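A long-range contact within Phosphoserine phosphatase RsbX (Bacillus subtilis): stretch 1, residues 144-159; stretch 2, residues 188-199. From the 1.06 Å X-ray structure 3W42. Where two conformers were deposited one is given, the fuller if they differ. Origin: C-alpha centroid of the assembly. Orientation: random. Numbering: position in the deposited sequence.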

ATOM      1  N   THR A 144      -5.030  -5.532 -16.317  1.00  7.97           N
ATOM      2  CA  THR A 144      -4.767  -4.306 -17.073  0.70  8.80           C
ATOM      3  C   THR A 144      -5.567  -3.180 -16.463  1.00  8.20           C
ATOM      4  O   THR A 144      -6.718  -3.360 -16.103  1.00 12.84           O
ATOM      5  CB  THR A 144      -5.187  -4.569 -18.536  0.70 10.82           C
ATOM      6  OG1 THR A 144      -4.424  -5.690 -18.997  0.70 12.74           O
ATOM      7  CG2 THR A 144      -4.954  -3.397 -19.465  0.70 12.21           C
ATOM      8  N   TYR A 145      -5.021  -1.999 -16.378  1.00  6.82           N
ATOM      9  CA  TYR A 145      -5.726  -0.794 -15.978  1.00  7.35           C
ATOM     10  C   TYR A 145      -5.905   0.094 -17.211  1.00  6.63           C
ATOM     11  O   TYR A 145      -5.120   0.102 -18.117  1.00  7.73           O
ATOM     12  CB  TYR A 145      -5.064  -0.035 -14.811  1.00  6.64           C
ATOM     13  CG  TYR A 145      -3.732   0.559 -15.145  1.00  6.04           C
ATOM     14  CD1 TYR A 145      -3.605   1.828 -15.676  1.00  5.83           C
ATOM     15  CD2 TYR A 145      -2.567  -0.152 -14.911  1.00  6.77           C
ATOM     16  CE1 TYR A 145      -2.409   2.382 -15.960  1.00  5.97           C
ATOM     17  CE2 TYR A 145      -1.304   0.415 -15.258  1.00  6.52           C
ATOM     18  CZ  TYR A 145      -1.222   1.662 -15.739  1.00  6.17           C
ATOM     19  OH  TYR A 145       0.012   2.188 -16.012  1.00  6.72           O
ATOM     20  N   GLU A 146      -6.912   0.922 -17.171  1.00  8.42           N
ATOM     21  CA  GLU A 146      -7.164   1.961 -18.172  1.00  8.82           C
ATOM     22  C   GLU A 146      -6.590   3.289 -17.775  1.00  7.04           C
ATOM     23  O   GLU A 146      -6.487   3.617 -16.572  1.00  6.98           O
ATOM     24  CB  GLU A 146      -8.634   2.127 -18.471  1.00 11.00           C
ATOM     25  CG  GLU A 146      -9.229   0.898 -19.087  1.00 14.72           C
ATOM     26  CD  GLU A 146     -10.548   1.087 -19.707  1.00 19.95           C
ATOM     27  OE1 GLU A 146     -11.482   1.118 -18.872  1.00 24.38           O
ATOM     28  OE2 GLU A 146     -10.695   1.050 -20.958  1.00 26.11           O
ATOM     29  N   LYS A 147      -6.167   4.056 -18.768  1.00  7.41           N
ATOM     30  CA  LYS A 147      -5.695   5.380 -18.487  1.00  7.48           C
ATOM     31  C   LYS A 147      -6.730   6.150 -17.637  1.00  6.42           C
ATOM     32  O   LYS A 147      -7.936   6.077 -17.829  1.00  7.10           O
ATOM     33  CB  LYS A 147      -5.301   6.156 -19.741  1.00  8.30           C
ATOM     34  CG  LYS A 147      -6.425   6.421 -20.703  1.00  8.51           C
ATOM     35  CD  LYS A 147      -5.980   7.423 -21.793  1.00  7.75           C
ATOM     36  CE  LYS A 147      -7.017   7.617 -22.909  1.00  7.32           C
ATOM     37  NZ  LYS A 147      -7.258   6.435 -23.698  1.00  6.68           N
ATOM     38  N   GLY A 148      -6.232   6.904 -16.644  1.00  5.93           N
ATOM     39  CA  GLY A 148      -7.083   7.642 -15.775  1.00  6.12           C
ATOM     40  C   GLY A 148      -7.407   6.966 -14.462  1.00  5.56           C
ATOM     41  O   GLY A 148      -8.042   7.585 -13.596  1.00  6.88           O
ATOM     42  N   SER A 149      -7.044   5.714 -14.321  1.00  5.13           N
ATOM     43  CA  SER A 149      -7.276   4.993 -13.072  1.00  5.52           C
ATOM     44  C   SER A 149      -6.602   5.652 -11.898  1.00  4.72           C
ATOM     45  O   SER A 149      -5.523   6.239 -12.037  1.00  5.75           O
ATOM     46  CB  SER A 149      -6.803   3.545 -13.211  1.00  5.90           C
ATOM     47  OG  SER A 149      -7.551   2.830 -14.191  1.00  7.18           O
ATOM     48  N   LYS A 150      -7.238   5.558 -10.730  1.00  4.76           N
ATOM     49  CA  LYS A 150      -6.739   6.134  -9.494  1.00  4.85           C
ATOM     50  C   LYS A 150      -6.808   5.053  -8.400  1.00  5.46           C
ATOM     51  O   LYS A 150      -7.805   4.313  -8.359  1.00  6.65           O
ATOM     52  CB  LYS A 150      -7.564   7.351  -9.072  1.00  5.40           C
ATOM     53  CG  LYS A 150      -7.383   8.527  -9.983  1.00  5.52           C
ATOM     54  CD  LYS A 150      -8.382   9.648  -9.875  1.00  6.33           C
ATOM     55  CE  LYS A 150      -9.651   9.314 -10.660  1.00  6.56           C
ATOM     56  NZ  LYS A 150     -10.709  10.270 -10.464  1.00  8.25           N
ATOM     57  N   PHE A 151      -5.819   4.964  -7.532  1.00  4.15           N
ATOM     58  CA  PHE A 151      -5.783   3.921  -6.550  1.00  4.13           C
ATOM     59  C   PHE A 151      -5.336   4.431  -5.185  1.00  3.53           C
ATOM     60  O   PHE A 151      -4.644   5.461  -5.093  1.00  4.33           O
ATOM     61  CB  PHE A 151      -4.988   2.711  -6.973  1.00  4.48           C
ATOM     62  CG  PHE A 151      -3.488   2.927  -7.080  1.00  4.32           C
ATOM     63  CD1 PHE A 151      -2.694   2.847  -5.964  1.00  5.47           C
ATOM     64  CD2 PHE A 151      -2.894   3.217  -8.295  1.00  5.14           C
ATOM     65  CE1 PHE A 151      -1.256   3.070  -6.098  1.00  5.21           C
ATOM     66  CE2 PHE A 151      -1.503   3.410  -8.379  1.00  5.95           C
ATOM     67  CZ  PHE A 151      -0.706   3.331  -7.299  1.00  5.48           C
ATOM     68  N   ILE A 152      -5.620   3.653  -4.172  1.00  3.84           N
ATOM     69  CA  ILE A 152      -5.078   3.822  -2.836  1.00  3.71           C
ATOM     70  C   ILE A 152      -4.685   2.489  -2.264  1.00  3.25           C
ATOM     71  O   ILE A 152      -5.396   1.476  -2.470  1.00  4.39           O
ATOM     72  CB  ILE A 152      -6.077   4.554  -1.926  1.00  4.65           C
ATOM     73  CG1 ILE A 152      -5.444   4.950  -0.567  1.00  5.51           C
ATOM     74  CG2 ILE A 152      -7.355   3.749  -1.691  1.00  6.08           C
ATOM     75  CD1 ILE A 152      -6.347   5.828   0.314  1.00  6.94           C
ATOM     76  N   ILE A 153      -3.619   2.460  -1.500  1.00  3.79           N
ATOM     77  CA  ILE A 153      -3.261   1.374  -0.585  1.00  3.94           C
ATOM     78  C   ILE A 153      -3.206   1.977   0.802  1.00  3.91           C
ATOM     79  O   ILE A 153      -2.518   3.005   0.964  1.00  4.56           O
ATOM     80  CB  ILE A 153      -1.906   0.726  -0.909  1.00  4.30           C
ATOM     81  CG1 ILE A 153      -1.903   0.173  -2.346  1.00  5.04           C
ATOM     82  CG2 ILE A 153      -1.588  -0.375   0.067  1.00  5.25           C
ATOM     83  CD1 ILE A 153      -0.472  -0.233  -2.820  1.00  9.92           C
ATOM     84  N   HIS A 154      -3.877   1.420   1.797  1.00  4.00           N
ATOM     85  CA  HIS A 154      -3.889   2.047   3.127  1.00  4.19           C
ATOM     86  C   HIS A 154      -3.903   1.051   4.247  1.00  4.40           C
ATOM     87  O   HIS A 154      -4.488  -0.059   4.148  1.00  4.94           O
ATOM     88  CB  HIS A 154      -5.067   3.001   3.252  1.00  5.16           C
ATOM     89  CG  HIS A 154      -6.423   2.391   3.286  1.00  5.53           C
ATOM     90  ND1 HIS A 154      -6.967   1.875   4.444  1.00  6.21           N
ATOM     91  CD2 HIS A 154      -7.400   2.228   2.350  1.00  6.18           C
ATOM     92  CE1 HIS A 154      -8.209   1.431   4.166  1.00  7.23           C
ATOM     93  NE2 HIS A 154      -8.493   1.643   2.899  1.00  7.52           N
ATOM     94  N   THR A 155      -3.283   1.403   5.361  1.00  4.09           N
ATOM     95  CA  THR A 155      -3.381   0.655   6.584  1.00  4.26           C
ATOM     96  C   THR A 155      -4.747   0.853   7.261  1.00  5.29           C
ATOM     97  O   THR A 155      -5.519   1.770   6.919  1.00  5.19           O
ATOM     98  CB  THR A 155      -2.201   0.911   7.530  1.00  4.77           C
ATOM     99  OG1 THR A 155      -2.257   2.280   7.924  1.00  5.15           O
ATOM    100  CG2 THR A 155      -0.864   0.551   6.913  1.00  5.42           C
ATOM    101  N   ASP A 156      -4.964   0.036   8.264  1.00  5.36           N
ATOM    102  CA  ASP A 156      -6.209   0.090   9.027  1.00  5.94           C
ATOM    103  C   ASP A 156      -6.416   1.337   9.850  1.00  6.32           C
ATOM    104  O   ASP A 156      -7.491   1.579  10.310  1.00  9.28           O
ATOM    105  CB  ASP A 156      -6.355  -1.187   9.867  1.00  5.55           C
ATOM    106  CG  ASP A 156      -5.321  -1.330  10.961  1.00  4.99           C
ATOM    107  OD1 ASP A 156      -4.434  -0.467  11.069  1.00  5.33           O
ATOM    108  OD2 ASP A 156      -5.429  -2.355  11.706  1.00  5.99           O
ATOM    109  N   GLY A 157      -5.416   2.182   9.970  1.00  5.75           N
ATOM    110  CA  GLY A 157      -5.594   3.474  10.623  1.00  6.12           C
ATOM    111  C   GLY A 157      -6.469   4.419   9.816  1.00  7.06           C
ATOM    112  O   GLY A 157      -6.951   5.387  10.385  1.00  8.23           O
ATOM    113  N   LEU A 158      -6.661   4.199   8.513  1.00  6.87           N
ATOM    114  CA  LEU A 158      -7.538   4.985   7.693  1.00  7.08           C
ATOM    115  C   LEU A 158      -8.879   4.208   7.583  1.00  8.28           C
ATOM    116  O   LEU A 158      -8.946   3.137   7.023  1.00 10.15           O
ATOM    117  CB  LEU A 158      -6.975   5.164   6.294  1.00  6.24           C
ATOM    118  CG  LEU A 158      -7.833   6.021   5.378  1.00  7.10           C
ATOM    119  CD1 LEU A 158      -7.967   7.416   5.788  1.00  8.47           C
ATOM    120  CD2 LEU A 158      -7.312   5.949   3.955  1.00  7.25           C
ATOM    121  N   ASN A 159      -9.928   4.833   8.157  1.00  9.54           N
ATOM    122  CA  ASN A 159     -11.254   4.242   8.248  1.00 11.96           C
ATOM    123  C   ASN A 159     -12.227   5.214   7.559  1.00 10.25           C
ATOM    124  O   ASN A 159     -12.590   6.250   8.068  1.00 13.25           O
ATOM    125  CB  ASN A 159     -11.652   4.038   9.698  1.00 15.57           C
ATOM    126  CG  ASN A 159     -12.988   3.351   9.845  1.00 22.59           C
ATOM    127  OD1 ASN A 159     -13.609   2.897   8.848  1.00 24.56           O
ATOM    128  ND2 ASN A 159     -13.459   3.256  11.097  1.00 28.63           N
ATOM    129  N   LYS A 188      -6.177   7.817  15.962  1.00 11.80           N
ATOM    130  CA  LYS A 188      -6.381   6.694  16.837  1.00 12.19           C
ATOM    131  C   LYS A 188      -5.368   5.533  16.595  1.00 11.54           C
ATOM    132  O   LYS A 188      -5.061   4.750  17.504  1.00 13.20           O
ATOM    133  CB  LYS A 188      -7.806   6.219  16.658  1.00 16.24           C
ATOM    134  CG  LYS A 188      -8.155   5.064  17.372  1.00 21.84           C
ATOM    135  CD  LYS A 188      -9.627   5.183  17.778  1.00 31.32           C
ATOM    136  CE  LYS A 188     -10.147   6.680  17.853  1.00 34.55           C
ATOM    137  NZ  LYS A 188      -9.225   7.722  18.480  1.00 38.30           N
ATOM    138  N   ASP A 189      -4.843   5.398  15.398  1.00  8.51           N
ATOM    139  CA  ASP A 189      -3.823   4.444  15.078  1.00  7.14           C
ATOM    140  C   ASP A 189      -2.838   5.159  14.153  1.00  6.23           C
ATOM    141  O   ASP A 189      -3.157   6.201  13.599  1.00  7.02           O
ATOM    142  CB  ASP A 189      -4.440   3.214  14.338  1.00  7.85           C
ATOM    143  CG  ASP A 189      -3.478   2.046  14.116  1.00  6.30           C
ATOM    144  OD1 ASP A 189      -2.412   2.001  14.788  1.00  6.86           O
ATOM    145  OD2 ASP A 189      -3.827   1.149  13.303  1.00  6.69           O
ATOM    146  N   ASP A 190      -1.649   4.568  13.939  1.00  6.04           N
ATOM    147  CA  ASP A 190      -0.830   4.926  12.807  1.00  5.28           C
ATOM    148  C   ASP A 190      -1.657   4.847  11.534  1.00  5.11           C
ATOM    149  O   ASP A 190      -2.465   3.910  11.370  1.00  5.44           O
ATOM    150  CB  ASP A 190       0.335   3.959  12.701  1.00  5.37           C
ATOM    151  CG  ASP A 190       1.258   3.939  13.943  1.00  5.77           C
ATOM    152  OD1 ASP A 190       1.453   5.001  14.553  1.00  6.75           O
ATOM    153  OD2 ASP A 190       1.815   2.863  14.210  1.00  5.93           O
ATOM    154  N   LEU A 191      -1.461   5.805  10.663  1.00  5.32           N
ATOM    155  CA  LEU A 191      -2.263   5.899   9.424  1.00  5.63           C
ATOM    156  C   LEU A 191      -1.306   6.137   8.299  1.00  5.61           C
ATOM    157  O   LEU A 191      -0.587   7.160   8.282  1.00  6.35           O
ATOM    158  CB  LEU A 191      -3.260   7.043   9.574  1.00  6.97           C
ATOM    159  CG  LEU A 191      -4.366   7.177   8.556  1.00  7.18           C
ATOM    160  CD1 LEU A 191      -5.446   8.126   9.065  1.00  9.20           C
ATOM    161  CD2 LEU A 191      -3.891   7.634   7.226  1.00  9.31           C
ATOM    162  N   THR A 192      -1.293   5.227   7.303  1.00  5.05           N
ATOM    163  CA  THR A 192      -0.451   5.286   6.106  1.00  4.57           C
ATOM    164  C   THR A 192      -1.276   5.052   4.915  1.00  5.17           C
ATOM    165  O   THR A 192      -2.067   4.089   4.884  1.00  5.14           O
ATOM    166  CB  THR A 192       0.696   4.253   6.194  1.00  5.55           C
ATOM    167  OG1 THR A 192       1.417   4.422   7.395  1.00  6.03           O
ATOM    168  CG2 THR A 192       1.638   4.395   5.052  1.00  6.77           C
ATOM    169  N   TYR A 193      -1.090   5.865   3.873  1.00  4.73           N
ATOM    170  CA  TYR A 193      -1.692   5.535   2.585  1.00  5.30           C
ATOM    171  C   TYR A 193      -0.792   5.992   1.472  1.00  5.02           C
ATOM    172  O   TYR A 193      -0.024   6.942   1.592  1.00  5.38           O
ATOM    173  CB  TYR A 193      -3.139   6.084   2.425  1.00  5.47           C
ATOM    174  CG  TYR A 193      -3.339   7.560   2.529  1.00  5.20           C
ATOM    175  CD1 TYR A 193      -3.083   8.418   1.482  1.00  6.20           C
ATOM    176  CD2 TYR A 193      -3.854   8.114   3.688  1.00  6.09           C
ATOM    177  CE1 TYR A 193      -3.341   9.793   1.606  1.00  6.86           C
ATOM    178  CE2 TYR A 193      -4.128   9.457   3.788  1.00  7.49           C
ATOM    179  CZ  TYR A 193      -3.868  10.290   2.776  1.00  7.34           C
ATOM    180  OH  TYR A 193      -4.154  11.635   2.926  1.00  9.83           O
ATOM    181  N   ILE A 194      -0.918   5.294   0.337  1.00  4.37           N
ATOM    182  CA  ILE A 194      -0.288   5.648  -0.920  1.00  4.28           C
ATOM    183  C   ILE A 194      -1.397   5.846  -1.921  1.00  3.59           C
ATOM    184  O   ILE A 194      -2.219   4.962  -2.111  1.00  4.68           O
ATOM    185  CB  ILE A 194       0.688   4.589  -1.414  1.00  5.34           C
ATOM    186  CG1 ILE A 194       1.814   4.301  -0.429  1.00  7.51           C
ATOM    187  CG2 ILE A 194       1.220   4.959  -2.806  1.00  7.75           C
ATOM    188  CD1 ILE A 194       2.830   3.247  -0.879  1.00  9.41           C
ATOM    189  N   LEU A 195      -1.430   7.000  -2.571  1.00  4.31           N
ATOM    190  CA  LEU A 195      -2.327   7.325  -3.645  1.00  4.26           C
ATOM    191  C   LEU A 195      -1.577   7.316  -4.969  1.00  4.61           C
ATOM    192  O   LEU A 195      -0.440   7.842  -5.040  1.00  4.93           O
ATOM    193  CB  LEU A 195      -2.881   8.707  -3.473  1.00  4.12           C
ATOM    194  CG  LEU A 195      -3.854   8.865  -2.307  1.00  7.56           C
ATOM    195  CD1 LEU A 195      -4.186  10.271  -1.977  1.00  7.86           C
ATOM    196  CD2 LEU A 195      -5.293   8.129  -2.807  1.00 13.09           C
ATOM    197  N   GLY A 196      -2.218   6.880  -6.042  1.00  4.25           N
ATOM    198  CA  GLY A 196      -1.683   7.010  -7.365  1.00  4.46           C
ATOM    199  C   GLY A 196      -2.771   7.389  -8.361  1.00  4.10           C
ATOM    200  O   GLY A 196      -3.907   6.993  -8.265  1.00  4.97           O
ATOM    201  N   GLN A 197      -2.350   8.188  -9.330  1.00  4.55           N
ATOM    202  CA  GLN A 197      -3.158   8.558 -10.493  0.80  4.51           C
ATOM    203  C   GLN A 197      -2.339   8.152 -11.713  1.00  4.70           C
ATOM    204  O   GLN A 197      -1.223   8.641 -11.895  1.00  5.87           O
ATOM    205  CB  GLN A 197      -3.508  10.042 -10.492  0.80  5.26           C
ATOM    206  CG  GLN A 197      -4.226  10.455 -11.763  0.80  6.21           C
ATOM    207  CD  GLN A 197      -4.674  11.886 -11.688  0.80  6.54           C
ATOM    208  OE1 GLN A 197      -5.854  12.157 -12.003  0.80  9.84           O
ATOM    209  NE2 GLN A 197      -3.814  12.771 -11.344  0.80  6.67           N
ATOM    210  N   LEU A 198      -2.924   7.279 -12.546  1.00  4.74           N
ATOM    211  CA  LEU A 198      -2.195   6.641 -13.674  1.00  4.83           C
ATOM    212  C   LEU A 198      -2.609   7.258 -14.979  1.00  5.43           C
ATOM    213  O   LEU A 198      -3.829   7.373 -15.291  1.00  6.43           O
ATOM    214  CB  LEU A 198      -2.563   5.140 -13.685  1.00  5.41           C
ATOM    215  CG  LEU A 198      -1.958   4.367 -12.511  1.00  5.49           C
ATOM    216  CD1 LEU A 198      -2.699   3.110 -12.222  1.00  6.00           C
ATOM    217  CD2 LEU A 198      -0.465   4.044 -12.832  1.00  6.34           C
ATOM    218  N   SER A 199      -1.648   7.608 -15.808  1.00  5.47           N
ATOM    219  CA  SER A 199      -1.855   8.157 -17.141  0.70  5.81           C
ATOM    220  C   SER A 199      -2.095   7.018 -18.167  1.00  6.09           C
ATOM    221  O   SER A 199      -2.345   7.414 -19.335  1.00  7.46           O
ATOM    222  CB  SER A 199      -0.646   9.008 -17.532  0.70  7.14           C
ATOM    223  OG  SER A 199      -0.467   9.994 -16.545  0.70  9.92           O
ATOM    224  OXT SER A 199      -1.926   5.841 -17.811  0.50  5.96           O
TER
HETATM  225  O   HOH W   1       0.178   4.842 -16.640  1.00  6.85           O
HETATM  226  O   HOH W   2      -7.411  10.260 -13.529  1.00  8.33           O
HETATM  227  O   HOH W   3      -9.028  12.282 -12.475  1.00 16.24           O
HETATM  228  O   HOH W   4      -6.435   6.508  12.895  1.00 18.09           O

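The two stretches form an antiparallel pair of β-strands, 150-154 against 191-198, so a walk up stretch 2 is a walk down stretch 1. It begins at a metal site. The CA-to-CB bond of D189 points toward stretch 1, and D189 OD2 lies 2.8 Å from D156 OD1. Two such oxygens would ordinarily repel; here both bind a manganese ion, whose positive charge holds them together, a role that suits aspartate, whose carboxylate is a good metal ligand.

D190 presents its carbonyl to the turn T155-L158, where G157 CA comes within 3.2 Å of D190 O in a CA-H...O contact. A β-carbon on G157 would sit 1.8 Å from that oxygen, so glycine lets the turn close against the D190 carbonyl, just before the strand. L191 then supplies an apolar surface to the end of the turn, its CG 4.0 Å from L158 CB.

From T192 the backbone ladder begins: T155 N donates to T192 O at 3.0 Å. T192 is β-branched, which suits a strand, and its OG1 is hydrogen-bonded elsewhere in the structure. At Y193, a non-hydrogen-bonded partner of H154, the chains draw close, with CA atoms 4.2 Å apart. The Y193 side chain lies on the same face as I152 and L195; its ring offers apolar carbon to L158, CD2 to CD2 at 4.1 Å, while its OH is likewise satisfied elsewhere. I194 and I153 exchange two backbone hydrogen bonds, I194 N to I153 O and I153 N to I194 O, each at 2.9 Å. The side chain of I194, β-branched and apolar, favours extended backbone and suits the buried face it shares with I153 and F151. L195 returns to the first face and meets I152, with L195 CD2 3.8 Å from I152 CB; branched aliphatic chains fill this buried layer without leaving polar groups unpaired.

G196 repeats this pair of hydrogen bonds with F151: F151 N to G196 O is 2.9 Å, and G196 N to F151 O is 3.0 Å. The phenyl ring folds over the glycine, placing G196 CA 3.9 Å from the ring centroid in a CH-π contact. A β-carbon here would lie 2.4 Å from F151 CE2, so the bare glycine makes room for the ring.

Q197 pairs with K150 through the aliphatic parts of both chains, K150 CG lying 4.1 Å from Q197 CG, and beyond it water 3 lies 3.2 Å from Q197 OE1 and, in a weak hydrogen bond, 3.3 Å from K150 NZ. L198 is the most extensively covered residue: its CD1 sits 3.8 Å from the Y145 ring centroid, over the face, and 3.9 Å from F151 CD2. Its backbone donates from L198 N to S149 O and accepts at L198 O from G148 N, both 2.8 Å.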